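Local coordinates for protein alpha-/beta-galactoside alpha-2,3-sialyltransferase (Photobacterium phosphoreum, PDB 2ZWI) that probably transfers sialic acid from a CMP-linked donor to galactosides through an alpha-2,3 linkage, as a GT-B-fold glycosyltransferase, at residues N30-W36 with I50-K56. Sequence-based numbering, arbitrary orientation.
Sequences NKKLISW and INGSFFK
Strands 31-36 and 52-54 run parallel, their axes approaching to 4.7 Å at 22°, with Lys32 opposite Gly52, Leu33 opposite Ser53 and Ile34 opposite Phe54. Ile34 and Phe54 have the most surface buried here. Ile34 brackets Phe54: its N donates to Ser53 O (2.8 Å) and its O accepts from Phe55 N (2.8 Å). The ladder continues from Lys32 N to Asn51 O (2.9 Å) and from Ser53 N to Lys32 O (2.9 Å). On one face Ile34 (chi1 m, chi2 t) sets CD1 3.6 Å from Ile50 CD1 and CG2 3.7 Å from Phe54 CD1; the Phe54 ring (chi1 t) lies with one face over Ile34 O. Asn51, at positive phi (61°), is C-prime of the Schellman motif ending helix 44-50, and Lys32 NZ donates a hydrogen bond to Ile50 O (2.7 Å). This right-handed beta-alpha-beta crossover is characteristic of Rossmann-like domains in GT-B enzymes. Strand 52-54 forms one edge of the parallel sheet; strand 31-36 pairs onward with strand 3-10, helix 14-26 packs against Ile50 and Trp36, and helix 58-70 against Leu33 and Phe55.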
loop_
_atom_site.group_PDB
_atom_site.type_symbol
_atom_site.label_atom_id
_atom_site.label_comp_id
_atom_site.label_asym_id
_atom_site.label_seq_id
_atom_site.Cartn_x
_atom_site.Cartn_y
_atom_site.Cartn_z
ATOM N N ASN A 30 -1.988 24.205 5.406
ATOM C CA ASN A 30 -1.157 24.405 4.217
ATOM C C ASN A 30 -1.956 24.094 2.960
ATOM O O ASN A 30 -2.812 23.204 2.980
ATOM C CB ASN A 30 0.070 23.497 4.241
ATOM C CG ASN A 30 0.970 23.769 5.413
ATOM O OD1 ASN A 30 1.231 24.920 5.751
ATOM N ND2 ASN A 30 1.455 22.709 6.041
ATOM N N LYS A 31 -1.673 24.824 1.880
ATOM C CA LYS A 31 -2.277 24.530 0.585
ATOM C C LYS A 31 -1.842 23.132 0.154
ATOM O O LYS A 31 -0.678 22.759 0.316
ATOM C CB LYS A 31 -1.878 25.578 -0.464
ATOM C CG LYS A 31 -2.470 25.344 -1.869
ATOM C CD LYS A 31 -3.951 25.717 -1.938
ATOM C CE LYS A 31 -4.567 25.373 -3.288
ATOM N NZ LYS A 31 -4.507 23.912 -3.586
ATOM N N LYS A 32 -2.788 22.354 -0.365
ATOM C CA LYS A 32 -2.492 20.987 -0.801
ATOM C C LYS A 32 -2.824 20.813 -2.281
ATOM O O LYS A 32 -3.876 21.264 -2.744
ATOM C CB LYS A 32 -3.272 19.984 0.048
ATOM C CG LYS A 32 -2.921 20.057 1.536
ATOM C CD LYS A 32 -3.837 19.205 2.379
ATOM C CE LYS A 32 -3.630 19.485 3.870
ATOM N NZ LYS A 32 -4.075 20.858 4.271
ATOM N N LEU A 33 -1.907 20.186 -3.012
ATOM C CA LEU A 33 -2.096 19.839 -4.424
ATOM C C LEU A 33 -2.139 18.312 -4.538
ATOM O O LEU A 33 -1.187 17.629 -4.139
ATOM C CB LEU A 33 -0.961 20.414 -5.276
ATOM C CG LEU A 33 -0.632 21.901 -5.078
ATOM C CD1 LEU A 33 0.535 22.300 -5.943
ATOM C CD2 LEU A 33 -1.837 22.787 -5.368
ATOM N N ILE A 34 -3.242 17.788 -5.062
ATOM C CA ILE A 34 -3.540 16.361 -4.970
ATOM C C ILE A 34 -3.801 15.732 -6.350
ATOM O O ILE A 34 -4.555 16.280 -7.166
ATOM C CB ILE A 34 -4.765 16.107 -4.047
ATOM C CG1 ILE A 34 -4.543 16.699 -2.642
ATOM C CG2 ILE A 34 -5.064 14.625 -3.942
ATOM C CD1 ILE A 34 -5.791 16.671 -1.767
ATOM N N SER A 35 -3.172 14.590 -6.612
ATOM C CA SER A 35 -3.447 13.838 -7.825
ATOM C C SER A 35 -3.379 12.343 -7.526
ATOM O O SER A 35 -2.289 11.757 -7.494
ATOM C CB SER A 35 -2.460 14.209 -8.927
ATOM O OG SER A 35 -2.849 13.592 -10.138
ATOM N N TRP A 36 -4.554 11.750 -7.299
ATOM C CA TRP A 36 -4.689 10.339 -6.972
ATOM C C TRP A 36 -5.427 9.642 -8.109
ATOM O O TRP A 36 -6.594 9.935 -8.361
ATOM C CB TRP A 36 -5.483 10.160 -5.663
ATOM C CG TRP A 36 -4.814 10.677 -4.376
ATOM C CD1 TRP A 36 -3.490 10.581 -4.030
ATOM C CD2 TRP A 36 -5.470 11.303 -3.263
ATOM N NE1 TRP A 36 -3.282 11.129 -2.780
ATOM C CE2 TRP A 36 -4.478 11.576 -2.287
ATOM C CE3 TRP A 36 -6.802 11.662 -2.995
ATOM C CZ2 TRP A 36 -4.771 12.207 -1.068
ATOM C CZ3 TRP A 36 -7.093 12.278 -1.778
ATOM C CH2 TRP A 36 -6.076 12.544 -0.828
ATOM N N ILE A 50 -9.885 20.994 3.484
ATOM C CA ILE A 50 -8.449 20.673 3.608
ATOM C C ILE A 50 -7.528 21.681 2.889
ATOM O O ILE A 50 -6.298 21.536 2.902
ATOM C CB ILE A 50 -8.133 19.210 3.172
ATOM C CG1 ILE A 50 -8.384 19.007 1.670
ATOM C CG2 ILE A 50 -8.934 18.214 4.023
ATOM C CD1 ILE A 50 -7.764 17.716 1.104
ATOM N N ASN A 51 -8.125 22.710 2.285
ATOM C CA ASN A 51 -7.384 23.698 1.489
ATOM C C ASN A 51 -6.682 23.033 0.297
ATOM O O ASN A 51 -5.517 23.324 -0.014
ATOM C CB ASN A 51 -6.378 24.477 2.362
ATOM C CG ASN A 51 -5.915 25.771 1.716
ATOM O OD1 ASN A 51 -6.490 26.230 0.720
ATOM N ND2 ASN A 51 -4.871 26.373 2.282
ATOM N N GLY A 52 -7.407 22.145 -0.378
ATOM C CA GLY A 52 -6.814 21.373 -1.450
ATOM C C GLY A 52 -7.338 21.713 -2.821
ATOM O O GLY A 52 -8.451 22.242 -2.963
ATOM N N SER A 53 -6.514 21.411 -3.823
ATOM C CA SER A 53 -6.922 21.367 -5.224
ATOM C C SER A 53 -6.603 19.974 -5.759
ATOM O O SER A 53 -5.553 19.406 -5.447
ATOM C CB SER A 53 -6.167 22.404 -6.057
ATOM O OG SER A 53 -6.466 23.718 -5.619
ATOM N N PHE A 54 -7.518 19.441 -6.564
ATOM C CA PHE A 54 -7.328 18.154 -7.213
ATOM C C PHE A 54 -6.989 18.331 -8.681
ATOM O O PHE A 54 -7.576 19.177 -9.373
ATOM C CB PHE A 54 -8.569 17.268 -7.064
ATOM C CG PHE A 54 -8.317 15.831 -7.434
ATOM C CD1 PHE A 54 -7.752 14.957 -6.512
ATOM C CD2 PHE A 54 -8.604 15.366 -8.715
ATOM C CE1 PHE A 54 -7.476 13.640 -6.853
ATOM C CE2 PHE A 54 -8.346 14.038 -9.067
ATOM C CZ PHE A 54 -7.777 13.177 -8.139
ATOM N N PHE A 55 -6.049 17.516 -9.146
ATOM C CA PHE A 55 -5.574 17.528 -10.522
ATOM C C PHE A 55 -5.721 16.127 -11.085
ATOM O O PHE A 55 -5.363 15.149 -10.423
ATOM C CB PHE A 55 -4.120 17.996 -10.558
ATOM C CG PHE A 55 -3.935 19.372 -10.001
ATOM C CD1 PHE A 55 -4.071 20.489 -10.817
ATOM C CD2 PHE A 55 -3.673 19.558 -8.650
ATOM C CE1 PHE A 55 -3.923 21.769 -10.296
ATOM C CE2 PHE A 55 -3.529 20.817 -8.126
ATOM C CZ PHE A 55 -3.654 21.929 -8.946
ATOM N N LYS A 56 -6.279 16.032 -12.290
ATOM C CA LYS A 56 -6.521 14.742 -12.928
ATOM C C LYS A 56 -5.235 14.065 -13.374
ATOM O O LYS A 56 -5.202 12.844 -13.524
ATOM C CB LYS A 56 -7.470 14.891 -14.119
ATOM C CG LYS A 56 -8.919 15.155 -13.742
ATOM C CD LYS A 56 -9.625 15.876 -14.881
ATOM C CE LYS A 56 -11.106 16.082 -14.600
ATOM N NZ LYS A 56 -11.890 14.866 -14.947
#